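Local coordinates for protein salicylate 5-hydroxylase, large oxygenase component (Ralstonia sp., PDB 7C8Z) that hydroxylates salicylate at ring position 5 to give gentisate, as the large iron and [2Fe-2S] subunit of a multicomponent oxygenase system, at residues S92-R97 / K126-P131; V106-V109 / M115-C118; N136-L139 / L143-V146. One frame throughout, in Å; residues are numbered along the deposited sequence.

Interaction 1 (S92-R97 / K126-P131); sequences SVIMVR and KDFFCP. With FES (Fe2/s2 (inorganic) cluster), chain I.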
ATOM      1  N   SER A  92     -10.227  12.681 -15.854  1.00 31.02           N
ATOM      2  CA  SER A  92      -9.055  13.067 -16.624  1.00 32.41           C
ATOM      3  C   SER A  92      -9.466  13.805 -17.894  1.00 40.51           C
ATOM      4  O   SER A  92     -10.364  13.363 -18.621  1.00 38.14           O
ATOM      5  CB  SER A  92      -8.235  11.827 -16.980  1.00 25.69           C
ATOM      6  OG  SER A  92      -6.882  12.166 -17.233  1.00 42.62           O
ATOM      7  N   VAL A  93      -8.802  14.930 -18.163  1.00 26.25           N
ATOM      8  CA  VAL A  93      -9.021  15.709 -19.372  1.00 41.13           C
ATOM      9  C   VAL A  93      -7.666  16.058 -19.975  1.00 36.85           C
ATOM     10  O   VAL A  93      -6.622  15.931 -19.337  1.00 36.78           O
ATOM     11  CB  VAL A  93      -9.853  16.983 -19.117  1.00 37.35           C
ATOM     12  CG1 VAL A  93     -11.283  16.617 -18.756  1.00 23.45           C
ATOM     13  CG2 VAL A  93      -9.211  17.835 -18.033  1.00 31.32           C
ATOM     14  N   ILE A  94      -7.704  16.501 -21.227  1.00 31.61           N
ATOM     15  CA  ILE A  94      -6.523  16.899 -21.980  1.00 30.36           C
ATOM     16  C   ILE A  94      -6.732  18.323 -22.473  1.00 39.24           C
ATOM     17  O   ILE A  94      -7.767  18.629 -23.085  1.00 40.94           O
ATOM     18  CB  ILE A  94      -6.261  15.941 -23.156  1.00 36.84           C
ATOM     19  CG1 ILE A  94      -6.279  14.488 -22.665  1.00 30.48           C
ATOM     20  CG2 ILE A  94      -4.948  16.282 -23.860  1.00 26.20           C
ATOM     21  CD1 ILE A  94      -6.530  13.488 -23.751  1.00 36.10           C
ATOM     22  N   MET A  95      -5.754  19.190 -22.198  1.00 33.93           N
ATOM     23  CA  MET A  95      -5.740  20.571 -22.666  1.00 34.12           C
ATOM     24  C   MET A  95      -4.693  20.667 -23.767  1.00 47.51           C
ATOM     25  O   MET A  95      -3.500  20.479 -23.509  1.00 56.28           O
ATOM     26  CB  MET A  95      -5.421  21.529 -21.519  1.00 33.10           C
ATOM     27  CG  MET A  95      -5.009  22.921 -21.971  1.00 45.80           C
ATOM     28  SD  MET A  95      -4.394  23.963 -20.633  1.00 52.66           S
ATOM     29  CE  MET A  95      -2.668  23.485 -20.591  1.00 52.83           C
ATOM     30  N   VAL A  96      -5.131  20.930 -24.995  1.00 39.68           N
ATOM     31  CA  VAL A  96      -4.234  20.939 -26.143  1.00 45.59           C
ATOM     32  C   VAL A  96      -4.380  22.249 -26.903  1.00 48.93           C
ATOM     33  O   VAL A  96      -5.487  22.782 -27.051  1.00 53.30           O
ATOM     34  CB  VAL A  96      -4.496  19.736 -27.076  1.00 40.83           C
ATOM     35  CG1 VAL A  96      -5.921  19.771 -27.616  1.00 33.12           C
ATOM     36  CG2 VAL A  96      -3.475  19.702 -28.206  1.00 35.27           C
ATOM     37  N   ARG A  97      -3.264  22.756 -27.417  1.00 45.42           N
ATOM     38  CA  ARG A  97      -3.314  23.934 -28.266  1.00 42.20           C
ATOM     39  C   ARG A  97      -3.695  23.521 -29.680  1.00 34.88           C
ATOM     40  O   ARG A  97      -3.043  22.664 -30.282  1.00 45.55           O
ATOM     41  CB  ARG A  97      -1.975  24.666 -28.285  1.00 50.32           C
ATOM     42  CG  ARG A  97      -1.990  25.848 -29.246  1.00 61.82           C
ATOM     43  CD  ARG A  97      -1.060  26.960 -28.814  1.00 61.45           C
ATOM     44  NE  ARG A  97      -1.149  27.240 -27.384  1.00 58.78           N
ATOM     45  CZ  ARG A  97      -2.040  28.054 -26.829  1.00 54.89           C
ATOM     46  NH1 ARG A  97      -2.937  28.678 -27.583  1.00 54.97           N
ATOM     47  NH2 ARG A  97      -2.030  28.247 -25.517  1.00 51.20           N
ATOM     48  N   LYS A 126      -0.436  15.257 -33.318  1.00 49.72           N
ATOM     49  CA  LYS A 126      -1.253  15.708 -34.444  1.00 56.82           C
ATOM     50  C   LYS A 126      -2.736  15.478 -34.191  1.00 44.70           C
ATOM     51  O   LYS A 126      -3.580  16.261 -34.625  1.00 57.41           O
ATOM     52  CB  LYS A 126      -0.849  14.969 -35.707  1.00 53.13           C
ATOM     53  CG  LYS A 126       0.568  15.282 -36.156  1.00 67.72           C
ATOM     54  CD  LYS A 126       1.172  14.128 -36.899  1.00 82.60           C
ATOM     55  CE  LYS A 126       1.383  13.036 -35.907  1.00 90.98           C
ATOM     56  NZ  LYS A 126       2.231  13.486 -34.754  1.00 85.98           N
ATOM     57  N   ASP A 127      -3.059  14.406 -33.485  1.00 41.07           N
ATOM     58  CA  ASP A 127      -4.424  13.982 -33.220  1.00 48.08           C
ATOM     59  C   ASP A 127      -4.400  13.078 -31.998  1.00 39.58           C
ATOM     60  O   ASP A 127      -3.344  12.590 -31.591  1.00 33.53           O
ATOM     61  CB  ASP A 127      -5.006  13.228 -34.424  1.00 59.26           C
ATOM     62  CG  ASP A 127      -4.026  12.209 -35.000  1.00 56.95           C
ATOM     63  OD1 ASP A 127      -3.332  11.528 -34.212  1.00 51.47           O
ATOM     64  OD2 ASP A 127      -3.953  12.088 -36.241  1.00 60.70           O
ATOM     65  N   PHE A 128      -5.555  12.915 -31.370  1.00 45.67           N
ATOM     66  CA  PHE A 128      -5.652  11.940 -30.300  1.00 38.16           C
ATOM     67  C   PHE A 128      -6.000  10.596 -30.924  1.00 48.04           C
ATOM     68  O   PHE A 128      -6.639  10.532 -31.975  1.00 51.83           O
ATOM     69  CB  PHE A 128      -6.696  12.358 -29.264  1.00 36.67           C
ATOM     70  CG  PHE A 128      -6.391  13.674 -28.603  1.00 44.72           C
ATOM     71  CD1 PHE A 128      -5.176  13.874 -27.959  1.00 42.33           C
ATOM     72  CD2 PHE A 128      -7.298  14.720 -28.655  1.00 33.01           C
ATOM     73  CE1 PHE A 128      -4.880  15.083 -27.362  1.00 31.81           C
ATOM     74  CE2 PHE A 128      -7.009  15.935 -28.066  1.00 40.24           C
ATOM     75  CZ  PHE A 128      -5.794  16.117 -27.416  1.00 41.42           C
ATOM     76  N   PHE A 129      -5.537   9.516 -30.307  1.00 39.32           N
ATOM     77  CA  PHE A 129      -5.884   8.208 -30.841  1.00 36.67           C
ATOM     78  C   PHE A 129      -5.832   7.168 -29.735  1.00 44.58           C
ATOM     79  O   PHE A 129      -4.963   7.211 -28.858  1.00 34.25           O
ATOM     80  CB  PHE A 129      -4.972   7.809 -32.012  1.00 40.82           C
ATOM     81  CG  PHE A 129      -3.735   7.064 -31.603  1.00 50.86           C
ATOM     82  CD1 PHE A 129      -2.631   7.745 -31.117  1.00 56.70           C
ATOM     83  CD2 PHE A 129      -3.668   5.684 -31.720  1.00 60.13           C
ATOM     84  CE1 PHE A 129      -1.490   7.068 -30.742  1.00 52.70           C
ATOM     85  CE2 PHE A 129      -2.529   4.999 -31.349  1.00 63.60           C
ATOM     86  CZ  PHE A 129      -1.438   5.692 -30.858  1.00 67.08           C
ATOM     87  N   CYS A 130      -6.778   6.263 -29.772  1.00 40.58           N
ATOM     88  CA  CYS A 130      -6.775   5.167 -28.827  1.00 32.56           C
ATOM     89  C   CYS A 130      -6.316   3.895 -29.506  1.00 34.85           C
ATOM     90  O   CYS A 130      -6.907   3.490 -30.526  1.00 46.38           O
ATOM     91  CB  CYS A 130      -8.156   4.961 -28.228  1.00 38.08           C
ATOM     92  SG  CYS A 130      -8.134   3.827 -26.837  1.00 51.98           S
ATOM     93  N   PRO A 131      -5.297   3.240 -28.938  1.00 46.39           N
ATOM     94  CA  PRO A 131      -4.664   2.100 -29.606  1.00 48.71           C
ATOM     95  C   PRO A 131      -5.340   0.766 -29.365  1.00 42.07           C
ATOM     96  O   PRO A 131      -4.935  -0.217 -29.994  1.00 60.24           O
ATOM     97  CB  PRO A 131      -3.258   2.095 -28.991  1.00 41.51           C
ATOM     98  CG  PRO A 131      -3.465   2.617 -27.611  1.00 31.17           C
ATOM     99  CD  PRO A 131      -4.584   3.631 -27.708  1.00 41.33           C
TER
HETATM  100 FE1  FES I 501     -11.623   0.543 -28.659  1.00 37.90          FE
HETATM  101 FE2  FES I 501     -10.540   3.352 -28.026  1.00 73.39          FE
HETATM  102  S1  FES I 501     -10.643   2.121 -29.831  1.00 41.51           S
HETATM  103  S2  FES I 501     -11.499   1.786 -26.860  1.00 39.40           S

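Interaction 2 (V106-V109 / M115-C118); sequences VENV and MRFC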
ATOM      1  N   VAL A 106     -10.627  18.362 -23.880  1.00 45.56           N
ATOM      2  CA  VAL A 106     -11.474  17.207 -24.145  1.00 35.49           C
ATOM      3  C   VAL A 106     -11.322  16.206 -23.009  1.00 41.10           C
ATOM      4  O   VAL A 106     -10.327  16.194 -22.284  1.00 48.51           O
ATOM      5  CB  VAL A 106     -11.144  16.545 -25.495  1.00 32.99           C
ATOM      6  CG1 VAL A 106     -11.269  17.559 -26.624  1.00 27.07           C
ATOM      7  CG2 VAL A 106      -9.743  15.935 -25.453  1.00 25.09           C
ATOM      8  N   GLU A 107     -12.324  15.348 -22.862  1.00 31.67           N
ATOM      9  CA  GLU A 107     -12.276  14.327 -21.829  1.00 30.87           C
ATOM     10  C   GLU A 107     -11.401  13.161 -22.276  1.00 33.84           C
ATOM     11  O   GLU A 107     -11.504  12.689 -23.410  1.00 31.46           O
ATOM     12  CB  GLU A 107     -13.685  13.840 -21.494  1.00 29.49           C
ATOM     13  CG  GLU A 107     -13.720  12.782 -20.406  1.00 34.92           C
ATOM     14  CD  GLU A 107     -15.055  12.709 -19.701  1.00 37.63           C
ATOM     15  OE1 GLU A 107     -15.102  12.154 -18.584  1.00 39.92           O
ATOM     16  OE2 GLU A 107     -16.055  13.204 -20.262  1.00 49.92           O
ATOM     17  N   ASN A 108     -10.537  12.697 -21.370  1.00 46.36           N
ATOM     18  CA  ASN A 108      -9.586  11.625 -21.654  1.00 39.53           C
ATOM     19  C   ASN A 108     -10.255  10.260 -21.548  1.00 39.29           C
ATOM     20  O   ASN A 108      -9.759   9.374 -20.845  1.00 33.92           O
ATOM     21  CB  ASN A 108      -8.395  11.706 -20.689  1.00 50.25           C
ATOM     22  CG  ASN A 108      -7.237  10.795 -21.088  1.00 42.79           C
ATOM     23  OD1 ASN A 108      -7.213  10.235 -22.182  1.00 54.33           O
ATOM     24  ND2 ASN A 108      -6.275  10.644 -20.191  1.00 35.95           N
ATOM     25  N   VAL A 109     -11.380  10.083 -22.237  1.00 37.69           N
ATOM     26  CA  VAL A 109     -12.115   8.823 -22.253  1.00 37.22           C
ATOM     27  C   VAL A 109     -12.526   8.531 -23.688  1.00 38.07           C
ATOM     28  O   VAL A 109     -13.076   9.403 -24.366  1.00 54.67           O
ATOM     29  CB  VAL A 109     -13.359   8.866 -21.344  1.00 42.11           C
ATOM     30  CG1 VAL A 109     -14.146   7.571 -21.456  1.00 31.38           C
ATOM     31  CG2 VAL A 109     -12.957   9.123 -19.905  1.00 34.12           C
ATOM     32  N   MET A 115     -11.955   3.634 -22.855  1.00 39.29           N
ATOM     33  CA  MET A 115     -10.576   3.534 -22.393  1.00 47.10           C
ATOM     34  C   MET A 115      -9.960   4.917 -22.207  1.00 33.87           C
ATOM     35  O   MET A 115     -10.080   5.791 -23.070  1.00 31.69           O
ATOM     36  CB  MET A 115      -9.738   2.712 -23.368  1.00 37.52           C
ATOM     37  CG  MET A 115      -8.245   2.851 -23.133  1.00 35.35           C
ATOM     38  SD  MET A 115      -7.319   1.415 -23.678  1.00 39.19           S
ATOM     39  CE  MET A 115      -6.077   2.180 -24.711  1.00 43.21           C
ATOM     40  N   ARG A 116      -9.287   5.109 -21.078  1.00 36.02           N
ATOM     41  CA  ARG A 116      -8.535   6.333 -20.815  1.00 44.32           C
ATOM     42  C   ARG A 116      -7.241   6.283 -21.625  1.00 33.00           C
ATOM     43  O   ARG A 116      -6.235   5.735 -21.176  1.00 30.85           O
ATOM     44  CB  ARG A 116      -8.275   6.468 -19.322  1.00 41.40           C
ATOM     45  CG  ARG A 116      -7.868   7.850 -18.896  1.00 46.87           C
ATOM     46  CD  ARG A 116      -7.188   7.807 -17.561  1.00 50.32           C
ATOM     47  NE  ARG A 116      -8.123   7.980 -16.460  1.00 70.39           N
ATOM     48  CZ  ARG A 116      -7.745   8.259 -15.219  1.00 67.64           C
ATOM     49  NH1 ARG A 116      -6.452   8.388 -14.946  1.00 44.54           N
ATOM     50  NH2 ARG A 116      -8.651   8.413 -14.257  1.00 60.94           N
ATOM     51  N   PHE A 117      -7.257   6.885 -22.817  1.00 45.60           N
ATOM     52  CA  PHE A 117      -6.240   6.617 -23.831  1.00 45.27           C
ATOM     53  C   PHE A 117      -4.974   7.454 -23.691  1.00 33.98           C
ATOM     54  O   PHE A 117      -3.904   7.011 -24.120  1.00 38.22           O
ATOM     55  CB  PHE A 117      -6.824   6.823 -25.233  1.00 33.78           C
ATOM     56  CG  PHE A 117      -7.406   8.188 -25.456  1.00 33.80           C
ATOM     57  CD1 PHE A 117      -6.615   9.222 -25.929  1.00 35.69           C
ATOM     58  CD2 PHE A 117      -8.742   8.436 -25.190  1.00 39.04           C
ATOM     59  CE1 PHE A 117      -7.145  10.482 -26.127  1.00 36.44           C
ATOM     60  CE2 PHE A 117      -9.277   9.689 -25.390  1.00 44.87           C
ATOM     61  CZ  PHE A 117      -8.477  10.715 -25.860  1.00 46.98           C
ATOM     62  N   CYS A 118      -5.045   8.643 -23.114  1.00 29.25           N
ATOM     63  CA  CYS A 118      -3.866   9.495 -23.031  1.00 49.55           C
ATOM     64  C   CYS A 118      -3.113   9.178 -21.745  1.00 45.10           C
ATOM     65  O   CYS A 118      -3.647   9.341 -20.643  1.00 33.28           O
ATOM     66  CB  CYS A 118      -4.253  10.971 -23.082  1.00 38.72           C
ATOM     67  SG  CYS A 118      -2.870  12.129 -22.964  1.00 35.93           S
TER

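Interaction 3 (N136-L139 / L143-V146); sequences NYSL and LQGV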
ATOM      1  N   ASN A 136      -9.298   7.303 -34.124  1.00 45.68           N
ATOM      2  CA  ASN A 136      -8.574   8.556 -34.307  1.00 42.77           C
ATOM      3  C   ASN A 136      -9.520   9.740 -34.147  1.00 51.99           C
ATOM      4  O   ASN A 136     -10.593   9.770 -34.761  1.00 53.04           O
ATOM      5  CB  ASN A 136      -7.905   8.587 -35.685  1.00 37.49           C
ATOM      6  CG  ASN A 136      -6.995   9.792 -35.876  1.00 55.95           C
ATOM      7  OD1 ASN A 136      -7.445  10.940 -35.881  1.00 53.06           O
ATOM      8  ND2 ASN A 136      -5.701   9.532 -36.033  1.00 64.13           N
ATOM      9  N   TYR A 137      -9.109  10.722 -33.336  1.00 49.29           N
ATOM     10  CA  TYR A 137      -9.871  11.932 -33.062  1.00 54.17           C
ATOM     11  C   TYR A 137      -9.039  13.164 -33.395  1.00 54.58           C
ATOM     12  O   TYR A 137      -7.825  13.187 -33.169  1.00 50.80           O
ATOM     13  CB  TYR A 137     -10.281  12.028 -31.584  1.00 41.62           C
ATOM     14  CG  TYR A 137     -10.992  10.823 -31.019  1.00 45.26           C
ATOM     15  CD1 TYR A 137     -10.286   9.710 -30.584  1.00 33.92           C
ATOM     16  CD2 TYR A 137     -12.375  10.809 -30.900  1.00 42.64           C
ATOM     17  CE1 TYR A 137     -10.943   8.613 -30.056  1.00 40.38           C
ATOM     18  CE2 TYR A 137     -13.038   9.723 -30.377  1.00 35.78           C
ATOM     19  CZ  TYR A 137     -12.323   8.628 -29.956  1.00 37.75           C
ATOM     20  OH  TYR A 137     -13.001   7.549 -29.433  1.00 35.74           O
ATOM     21  N   SER A 138      -9.710  14.204 -33.893  1.00 46.29           N
ATOM     22  CA  SER A 138      -9.085  15.509 -34.046  1.00 46.60           C
ATOM     23  C   SER A 138      -8.626  16.050 -32.688  1.00 55.16           C
ATOM     24  O   SER A 138      -9.070  15.612 -31.623  1.00 44.86           O
ATOM     25  CB  SER A 138     -10.047  16.496 -34.705  1.00 45.23           C
ATOM     26  OG  SER A 138     -11.128  16.821 -33.848  1.00 47.42           O
ATOM     27  N   LEU A 139      -7.761  17.065 -32.737  1.00 48.37           N
ATOM     28  CA  LEU A 139      -7.371  17.761 -31.516  1.00 50.60           C
ATOM     29  C   LEU A 139      -8.523  18.530 -30.881  1.00 62.14           C
ATOM     30  O   LEU A 139      -8.342  19.102 -29.797  1.00 43.45           O
ATOM     31  CB  LEU A 139      -6.200  18.706 -31.798  1.00 40.92           C
ATOM     32  CG  LEU A 139      -4.861  18.044 -32.131  1.00 47.57           C
ATOM     33  CD1 LEU A 139      -3.808  19.092 -32.454  1.00 41.40           C
ATOM     34  CD2 LEU A 139      -4.394  17.138 -30.990  1.00 40.59           C
ATOM     35  N   LEU A 143     -14.337  12.506 -33.767  1.00 47.22           N
ATOM     36  CA  LEU A 143     -13.940  11.185 -34.251  1.00 49.40           C
ATOM     37  C   LEU A 143     -13.679  11.237 -35.753  1.00 53.49           C
ATOM     38  O   LEU A 143     -14.617  11.348 -36.549  1.00 55.98           O
ATOM     39  CB  LEU A 143     -15.028  10.167 -33.921  1.00 40.40           C
ATOM     40  CG  LEU A 143     -14.799   8.744 -34.422  1.00 38.37           C
ATOM     41  CD1 LEU A 143     -13.447   8.228 -33.955  1.00 37.41           C
ATOM     42  CD2 LEU A 143     -15.926   7.833 -33.961  1.00 38.38           C
ATOM     43  N   GLN A 144     -12.411  11.135 -36.147  1.00 45.78           N
ATOM     44  CA  GLN A 144     -12.026  11.234 -37.550  1.00 47.16           C
ATOM     45  C   GLN A 144     -11.862   9.889 -38.239  1.00 63.85           C
ATOM     46  O   GLN A 144     -12.000   9.816 -39.466  1.00 61.31           O
ATOM     47  CB  GLN A 144     -10.715  12.009 -37.689  1.00 39.18           C
ATOM     48  CG  GLN A 144     -10.828  13.472 -37.364  1.00 42.42           C
ATOM     49  CD  GLN A 144      -9.478  14.147 -37.333  1.00 51.63           C
ATOM     50  OE1 GLN A 144      -8.458  13.508 -37.069  1.00 43.43           O
ATOM     51  NE2 GLN A 144      -9.455  15.443 -37.623  1.00 58.90           N
ATOM     52  N   GLY A 145     -11.564   8.827 -37.495  1.00 58.61           N
ATOM     53  CA  GLY A 145     -11.306   7.546 -38.116  1.00 41.18           C
ATOM     54  C   GLY A 145     -11.703   6.371 -37.251  1.00 43.82           C
ATOM     55  O   GLY A 145     -11.417   6.339 -36.052  1.00 54.33           O
ATOM     56  N   VAL A 146     -12.371   5.398 -37.861  1.00 53.41           N
ATOM     57  CA  VAL A 146     -12.747   4.155 -37.193  1.00 49.47           C
ATOM     58  C   VAL A 146     -12.321   3.006 -38.098  1.00 52.32           C
ATOM     59  O   VAL A 146     -12.900   2.828 -39.180  1.00 43.04           O
ATOM     60  CB  VAL A 146     -14.257   4.108 -36.900  1.00 43.09           C
ATOM     61  CG1 VAL A 146     -14.675   2.718 -36.447  1.00 37.86           C
ATOM     62  CG2 VAL A 146     -14.626   5.138 -35.854  1.00 49.10           C
TER

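Interaction 1 (S92-R97 / K126-P131)
Ile94 and Val96 meet the ring of Phe128 in a small, buried, purely apolar contact between the two sheets of the Rieske domain. Strand 91-97 lies inside the seven-stranded antiparallel sheet. Strand 128-130 is an outer strand of the three-stranded sheet that carries part of the [2Fe-2S] site. The backbones stay well apart, with Ile94 CA and Phe128 CA 9.7 Å from each other. Side chains alone fill the gap, and all three start out toward the facing segment. The far end of the phenyl ring does the touching. Phe128 CZ is 3.7 Å from both Ile94 CG2 and Val96 CG1. The two aliphatic groups reach the ring differently. Ile94 slides past it, and Ile94 CD1 stands 4.3 Å above one face of the Phe128 ring, offset toward the rim. Val96 comes from the opposite direction and puts CG1 at the ring edge, near its plane. The chi1 of Phe128, -60°, sets CG beside the backbone N and anti to the carbonyl carbon, and from there the ring extends to the strand opposite. Two residues further on, Cys130 turns to the cluster instead, with Cys130 SG 2.7 Å from the iron FE2 of the [2Fe-2S] cluster. The packing thus joins the large sheet to the strand that bears a cluster ligand. Phe83 of strand 82-88 touches both Ile94 and Val96, and Val106 of strand 103-107 touches Phe128. Strand 91-97 itself is hydrogen-bonded between these two strands, while strand 128-130 pairs with strand 135-137.

Interaction 2 (V106-V109 / M115-C118)
The two backbones come closest at Val109 CA and Arg116 CA, 4.6 Å apart, where strand 103-107 runs out into a cluster-binding loop of the Rieske domain. Arg116 CA makes a CA-H...O contact with Asn108 O at 3.3 Å. Asn108 is the centre of an inverse gamma turn, closed by a weak bond from Val109 N to Glu107 O. The loop returns as 115-118, without regular structure. The Asn108 side chain ties it down with two bonds to one residue. Cys118 N gives its hydrogen to Asn108 OD1 at 2.8 Å, in the carbonyl plane and on a lone pair. Asn108 ND2 donates to Cys118 O at 3.0 Å, with that oxygen nearly in the Asn108 amide plane. This restrains the amide's rotation. Asn108 CG sits anti to the backbone N (chi1 -169°), which carries the amide across to Cys118. Arg116 crosses this side chain at about a right angle, with Arg116 CG 3.5 Å from Asn108 ND2. Met115 touches the cluster, and Trp395 of the second subunit packs on it. The Glu107 carboxylate binds Lys403 of that subunit and Arg91. Asn108 OD1 covers one Phe117 ring face, 3.6 Å above the plane, over its centre.

Interaction 3 (N136-L139 / L143-V146)
Tyr137 and Leu143 face each other on one side of a beta hairpin, and Asn136 and Gln144 meet across its strands 135-137 and 143-145. The hairpin contains a classic beta bulge, in which Gln144 and Gly145 both lie opposite Asn136. Leu143 crosses the Tyr137 side chain at a slant and lays CD1 over one ring face. This is a CH-pi contact: Leu143 CD1 is 4.2 Å from the centroid of the Tyr137 ring and 21° off the normal. Leu143 CD1 is displaced toward the rim, 3.9 Å from Tyr137 CE2. The chi1 of Tyr137, -52°, sets CG beside the backbone N, and from there the ring reaches Leu143. Tyr137 CD2 comes 3.7 Å from Leu143 CA. The phenol reaches the cluster loop, where OH bonds to Ala111 N and the ring touches Cys110. The hairpin thus backs directly onto the [2Fe-2S] site. Asn136 points to the other face of the sheet. The planes of its amide and that of Gln144 are 17° apart. The Gln144 amide is probably turned over in the model. Asn136 ND2 has its partner elsewhere, in Asp127 OD2. Ser138 OG bonds within the turn, to the N of Lys140 and of Asp142. The backbone holds the bulge together. Asn136 N donates to Gly145 O at 3.0 Å in a nearly straight bond. The carbonyl of Asn136 is gripped twice: Asn136 O accepts from Gly145 N at 3.1 Å and from Gln144 N at 2.7 Å.

All three contacts belong to the Rieske domain. Interactions 1 and 2 are buried, while interaction 3 is partly buried, with Gln144 exposed. Interaction 1 is apolar packing between two sheets. Interaction 2 relies on a side-chain amide bonding to loop backbone, and interaction 3 on backbone pairing within one sheet. Interactions 1 and 2 share the large sheet, where Ser92 O and Asn108 N are 2.8 Å apart, and interaction 2 is nested inside the loop that interaction 1 closes. Interactions 1 and 3 share the small sheet through strands 128-130 and 135-137. Interactions 2 and 3 do not touch, yet both lie close to the cluster. The second subunit reaches interactions 1 and 2 but not 3.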